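Local coordinates for ribonuclease J (Methanolobus psychrophilus R15, PDB 5HAB), which probably degrades RNA as an exoribonuclease of the beta-CASP group of metallo-beta-lactamase-fold hydrolases, at residues B[102-105]-B[106-110]; B[132-135]-B[136-140]. The protein carries 1 engineered substitution. All coordinates share one frame; numbering follows the deposited sequence.

Contact 1 of 2, residues B[102-105]-B[106-110]; sequences CTHG and ALDHI. Engineered in segment 106-110: Ala-106 (natural residue His). With nucleotides of chain D.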
loop_
_atom_site.group_PDB
_atom_site.type_symbol
_atom_site.label_atom_id
_atom_site.label_comp_id
_atom_site.label_asym_id
_atom_site.label_seq_id
_atom_site.Cartn_x
_atom_site.Cartn_y
_atom_site.Cartn_z
ATOM N N CYS B 102 12.685 -13.028 -32.921
ATOM C CA CYS B 102 12.562 -11.893 -32.017
ATOM C C CYS B 102 11.291 -11.130 -32.349
ATOM O O CYS B 102 11.181 -10.532 -33.421
ATOM C CB CYS B 102 13.775 -10.980 -32.116
ATOM S SG CYS B 102 15.275 -11.704 -31.442
ATOM N N THR B 103 10.332 -11.144 -31.426
ATOM C CA THR B 103 9.012 -10.598 -31.715
ATOM C C THR B 103 9.009 -9.072 -31.697
ATOM O O THR B 103 8.105 -8.452 -32.255
ATOM C CB THR B 103 7.960 -11.114 -30.719
ATOM O OG1 THR B 103 8.476 -11.009 -29.388
ATOM C CG2 THR B 103 7.616 -12.569 -31.013
ATOM N N HIS B 104 10.018 -8.473 -31.071
ATOM C CA HIS B 104 10.248 -7.031 -31.205
ATOM C C HIS B 104 11.651 -6.662 -30.742
ATOM O O HIS B 104 12.424 -7.526 -30.322
ATOM C CB HIS B 104 9.198 -6.210 -30.428
ATOM C CG HIS B 104 9.230 -6.410 -28.943
ATOM N ND1 HIS B 104 10.334 -6.114 -28.174
ATOM C CD2 HIS B 104 8.277 -6.838 -28.082
ATOM C CE1 HIS B 104 10.070 -6.376 -26.906
ATOM N NE2 HIS B 104 8.825 -6.814 -26.823
ATOM N N GLY B 105 11.969 -5.372 -30.784
ATOM C CA GLY B 105 13.335 -4.934 -30.577
ATOM C C GLY B 105 13.702 -4.272 -29.263
ATOM O O GLY B 105 14.766 -3.659 -29.163
ATOM N N ALA B 106 12.852 -4.402 -28.249
ATOM C CA ALA B 106 13.165 -3.846 -26.933
ATOM C C ALA B 106 14.065 -4.817 -26.180
ATOM O O ALA B 106 14.124 -5.999 -26.526
ATOM C CB ALA B 106 11.895 -3.566 -26.148
ATOM N N LEU B 107 14.744 -4.329 -25.142
ATOM C CA LEU B 107 15.786 -5.109 -24.464
ATOM C C LEU B 107 15.294 -6.368 -23.756
ATOM O O LEU B 107 16.080 -7.273 -23.489
ATOM C CB LEU B 107 16.540 -4.251 -23.445
ATOM C CG LEU B 107 17.564 -3.235 -23.957
ATOM C CD1 LEU B 107 18.344 -2.664 -22.788
ATOM C CD2 LEU B 107 18.505 -3.869 -24.963
ATOM N N ASP B 108 14.012 -6.428 -23.423
ATOM C CA ASP B 108 13.505 -7.618 -22.757
ATOM C C ASP B 108 13.213 -8.704 -23.794
ATOM O O ASP B 108 12.768 -9.796 -23.447
ATOM C CB ASP B 108 12.259 -7.298 -21.923
ATOM C CG ASP B 108 11.041 -7.026 -22.771
ATOM O OD1 ASP B 108 11.142 -6.261 -23.752
ATOM O OD2 ASP B 108 9.978 -7.594 -22.455
ATOM N N HIS B 109 13.488 -8.407 -25.064
ATOM C CA HIS B 109 13.404 -9.414 -26.117
ATOM C C HIS B 109 14.703 -9.615 -26.907
ATOM O O HIS B 109 14.945 -10.704 -27.422
ATOM C CB HIS B 109 12.276 -9.075 -27.089
ATOM C CG HIS B 109 10.928 -9.506 -26.613
ATOM N ND1 HIS B 109 9.826 -9.561 -27.439
ATOM C CD2 HIS B 109 10.503 -9.900 -25.389
ATOM C CE1 HIS B 109 8.779 -9.971 -26.743
ATOM N NE2 HIS B 109 9.164 -10.183 -25.497
ATOM N N ILE B 110 15.547 -8.592 -27.008
ATOM C CA ILE B 110 16.789 -8.750 -27.765
ATOM C C ILE B 110 18.023 -8.384 -26.956
ATOM O O ILE B 110 19.135 -8.448 -27.471
ATOM C CB ILE B 110 16.770 -7.932 -29.074
ATOM C CG1 ILE B 110 16.851 -6.431 -28.782
ATOM C CG2 ILE B 110 15.556 -8.288 -29.917
ATOM C CD1 ILE B 110 17.186 -5.595 -30.001
ATOM P P A D 3 14.003 -0.598 -23.612
ATOM O OP1 A D 3 14.238 0.231 -24.823
ATOM O OP2 A D 3 13.311 -1.904 -23.747
ATOM O "O5'" A D 3 15.405 -0.870 -22.902
ATOM C "C5'" A D 3 16.400 0.144 -22.826
ATOM C "C4'" A D 3 16.310 0.920 -21.535
ATOM O "O4'" A D 3 16.861 0.151 -20.436
ATOM C "C3'" A D 3 17.079 2.230 -21.488
ATOM O "O3'" A D 3 16.390 3.286 -22.132
ATOM C "C2'" A D 3 17.268 2.455 -19.991
ATOM O "O2'" A D 3 16.091 3.005 -19.415
ATOM C "C1'" A D 3 17.432 1.021 -19.479
ATOM N N9 A D 3 18.843 0.653 -19.247
ATOM C C8 A D 3 19.726 -0.001 -20.073
ATOM N N7 A D 3 20.916 -0.174 -19.543
ATOM C C5 A D 3 20.810 0.403 -18.283
ATOM C C6 A D 3 21.722 0.554 -17.217
ATOM N N6 A D 3 22.983 0.115 -17.247
ATOM N N1 A D 3 21.287 1.180 -16.100
ATOM C C2 A D 3 20.024 1.623 -16.059
ATOM N N3 A D 3 19.078 1.541 -16.990
ATOM C C4 A D 3 19.539 0.914 -18.089
ATOM P P A D 2 9.260 -3.567 -20.837
ATOM O OP1 A D 2 8.056 -4.154 -21.481
ATOM O OP2 A D 2 10.561 -4.278 -20.909
ATOM O "O5'" A D 2 9.442 -2.095 -21.426
ATOM C "C5'" A D 2 10.684 -1.681 -21.978
ATOM C "C4'" A D 2 11.220 -0.445 -21.299
ATOM O "O4'" A D 2 10.888 -0.472 -19.887
ATOM C "C3'" A D 2 12.734 -0.283 -21.332
ATOM O "O3'" A D 2 13.197 0.291 -22.543
ATOM C "C2'" A D 2 13.018 0.571 -20.101
ATOM O "O2'" A D 2 12.802 1.947 -20.377
ATOM C "C1'" A D 2 11.938 0.089 -19.130
ATOM N N9 A D 2 12.428 -0.929 -18.181
ATOM C C8 A D 2 11.979 -2.221 -18.047
ATOM N N7 A D 2 12.579 -2.899 -17.100
ATOM C C5 A D 2 13.476 -1.989 -16.560
ATOM C C6 A D 2 14.411 -2.097 -15.516
ATOM N N6 A D 2 14.601 -3.214 -14.806
ATOM N N1 A D 2 15.153 -1.003 -15.228
ATOM C C2 A D 2 14.958 0.115 -15.944
ATOM N N3 A D 2 14.110 0.338 -16.946
ATOM C C4 A D 2 13.386 -0.765 -17.205
#
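His-104 and His-109 lie ring against ring in an offset stack, centroids 3.6 Å apart and planes at 9°. ND1 of His-109 sits over the centre of the His-104 ring, whereas NE2 of His-104 lies over the His-109 ring offset toward its rim. They belong to the metallo-beta-lactamase signature, here Thr-His-Gly-Ala-Leu-Asp-His, in which Ala-106, at the N-cap, is an engineered replacement for His; in this family the motif supplies metal-binding residues. The pairing illustrates how a loop and the first turn of a helix make a sequence signature into a compact polar site. CG of His-104 stands between its backbone N and carbonyl carbon (chi1 64°), which folds the imidazole back over its own loop, where ND1 accepts a nearly straight hydrogen bond of 3.0 Å from Ala-106 N. Ile-110 CG2 packs tightly on Cys-102 SG at 3.8 Å, while its CD1 lies 3.2 Å from Gly-105 O. Leu-107, by contrast, is partly exposed, starts away from 102-105 and meets RNA instead: its N donates to OP2 of A3 of chain D at 3.1 Å. Outside the turn, Thr-103 OG1 is hydrogen-bonded to Asp-54, His-104 NE2 to Asp-196 and His-109 NE2 to His-432. The turn joins strand 96-102 to helix 107-110, with helix 128-138 packed on Cys-102 and Ile-110 and strand 179-186 meeting Thr-103 and His-104.

Contact 2 of 2, residues B[132-135]-B[136-140]; sequences ALIK and HQIDS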
loop_
_atom_site.group_PDB
_atom_site.type_symbol
_atom_site.label_atom_id
_atom_site.label_comp_id
_atom_site.label_asym_id
_atom_site.label_seq_id
_atom_site.Cartn_x
_atom_site.Cartn_y
_atom_site.Cartn_z
ATOM N N ALA B 132 16.754 -4.262 -37.970
ATOM C CA ALA B 132 17.675 -3.134 -37.983
ATOM C C ALA B 132 18.303 -2.926 -36.607
ATOM O O ALA B 132 19.510 -2.715 -36.503
ATOM C CB ALA B 132 16.969 -1.869 -38.441
ATOM N N LEU B 133 17.490 -2.985 -35.553
ATOM C CA LEU B 133 18.014 -2.770 -34.202
ATOM C C LEU B 133 18.973 -3.879 -33.775
ATOM O O LEU B 133 19.987 -3.623 -33.108
ATOM C CB LEU B 133 16.876 -2.668 -33.192
ATOM C CG LEU B 133 15.978 -1.442 -33.330
ATOM C CD1 LEU B 133 14.694 -1.668 -32.556
ATOM C CD2 LEU B 133 16.697 -0.189 -32.870
ATOM N N ILE B 134 18.638 -5.111 -34.149
ATOM C CA ILE B 134 19.498 -6.247 -33.854
ATOM C C ILE B 134 20.822 -6.090 -34.594
ATOM O O ILE B 134 21.884 -6.284 -34.008
ATOM C CB ILE B 134 18.826 -7.586 -34.199
ATOM C CG1 ILE B 134 17.608 -7.828 -33.304
ATOM C CG2 ILE B 134 19.816 -8.725 -34.017
ATOM C CD1 ILE B 134 16.816 -9.060 -33.699
ATOM N N LYS B 135 20.773 -5.733 -35.876
ATOM C CA LYS B 135 22.015 -5.513 -36.625
ATOM C C LYS B 135 22.874 -4.421 -36.009
ATOM O O LYS B 135 24.069 -4.622 -35.784
ATOM C CB LYS B 135 21.746 -5.158 -38.093
ATOM C CG LYS B 135 21.186 -6.276 -38.926
ATOM C CD LYS B 135 21.035 -5.842 -40.370
ATOM C CE LYS B 135 20.296 -6.890 -41.175
ATOM N NZ LYS B 135 20.046 -6.447 -42.572
ATOM N N HIS B 136 22.263 -3.271 -35.736
ATOM C CA HIS B 136 22.998 -2.153 -35.156
ATOM C C HIS B 136 23.601 -2.545 -33.814
ATOM O O HIS B 136 24.650 -2.037 -33.431
ATOM C CB HIS B 136 22.098 -0.922 -35.004
ATOM C CG HIS B 136 21.698 -0.309 -36.311
ATOM N ND1 HIS B 136 20.810 0.742 -36.404
ATOM C CD2 HIS B 136 22.058 -0.612 -37.581
ATOM C CE1 HIS B 136 20.642 1.061 -37.677
ATOM N NE2 HIS B 136 21.389 0.254 -38.410
ATOM N N GLN B 137 22.942 -3.455 -33.106
ATOM C CA GLN B 137 23.438 -3.872 -31.801
ATOM C C GLN B 137 24.588 -4.878 -31.921
ATOM O O GLN B 137 25.583 -4.769 -31.207
ATOM C CB GLN B 137 22.299 -4.452 -30.970
ATOM C CG GLN B 137 22.740 -5.201 -29.737
ATOM C CD GLN B 137 21.569 -5.566 -28.851
ATOM O OE1 GLN B 137 20.965 -6.627 -29.008
ATOM N NE2 GLN B 137 21.242 -4.685 -27.910
ATOM N N ILE B 138 24.432 -5.874 -32.792
ATOM C CA ILE B 138 25.462 -6.890 -33.013
ATOM C C ILE B 138 26.788 -6.246 -33.409
ATOM O O ILE B 138 27.857 -6.651 -32.944
ATOM C CB ILE B 138 25.017 -7.913 -34.082
ATOM C CG1 ILE B 138 23.846 -8.757 -33.569
ATOM C CG2 ILE B 138 26.178 -8.804 -34.493
ATOM C CD1 ILE B 138 24.187 -9.596 -32.361
ATOM N N ASP B 139 26.705 -5.228 -34.263
ATOM C CA ASP B 139 27.876 -4.473 -34.698
ATOM C C ASP B 139 28.317 -3.480 -33.624
ATOM O O ASP B 139 28.730 -2.363 -33.934
ATOM C CB ASP B 139 27.596 -3.735 -36.012
ATOM C CG ASP B 139 27.029 -4.647 -37.089
ATOM O OD1 ASP B 139 27.217 -5.880 -36.987
ATOM O OD2 ASP B 139 26.402 -4.130 -38.041
ATOM N N SER B 140 28.212 -3.881 -32.363
ATOM C CA SER B 140 28.540 -2.996 -31.255
ATOM C C SER B 140 29.090 -3.785 -30.072
ATOM O O SER B 140 28.789 -3.484 -28.917
ATOM C CB SER B 140 27.310 -2.191 -30.825
ATOM O OG SER B 140 26.703 -1.537 -31.928
#
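The last turns of helix 128-138, the helical crossover of a beta-alpha-beta unit between strands 124-126 and 150-152, hold this contact, a compact example of how an alpha-helix runs out. Successive i to i+4 bonds carry it: His-136 N donates to Ala-132 O at 2.9 Å and Ile-138 N to Ile-134 O at 2.9 Å, both nearly straight. Gln-137 N instead shares itself between Leu-133 O at 3.0 Å, with a bent N-H angle of 136°, and a weak second bond to Ile-134 O. Asp-139 is the first residue to leave helical backbone angles, yet its N still reaches Lys-135 O at 3.1 Å. Just beyond, Ser-140 OG turns back and donates to His-136 O at 2.6 Å, in the carbonyl plane. With CG beside its own backbone N (chi1 -69°), the His-136 imidazole folds back over the preceding turn, and Ala-132 O sits 3.2 Å above one face, offset toward the rim. Ile-134 and Ile-138 run side by side, CG2 of Ile-134 touching CG1 of Ile-138 at 4.1 Å. Lys-135 is exposed, while Asp-139 OD1 forms a salt bridge with Lys-147. Helix 293-304 covers Ala-132, Leu-133 and His-136; helix 113-116 receives Ile-134, Gln-137 and Ile-138, helix 107-110 meets Ile-134 and Gln-137, and strand 150-152 touches Ile-134 and Lys-135.

Overall arrangement
The two contacts show how place in the fold sets chemistry. The centre of contact 1 lies about 6 Å from the centre of the chain, that of contact 2 about 17 Å. Contact 1 is buried and spends its polar groups on a histidine- and aspartate-rich site facing RNA. Contact 2 is partly buried; its bonds are chiefly those of helix backbone, with charged groups toward the surface. Their centres are 12 Å apart, and the packing that joins them includes apolar pairs: Ile-134 CD1 approaches Cys-102 SG at 3.8 Å, and Ile-134 CG1 comes within 4.0 Å of Ile-110 CG2. Helix 128-138 is thus shared, its inward face backing the turn of contact 1.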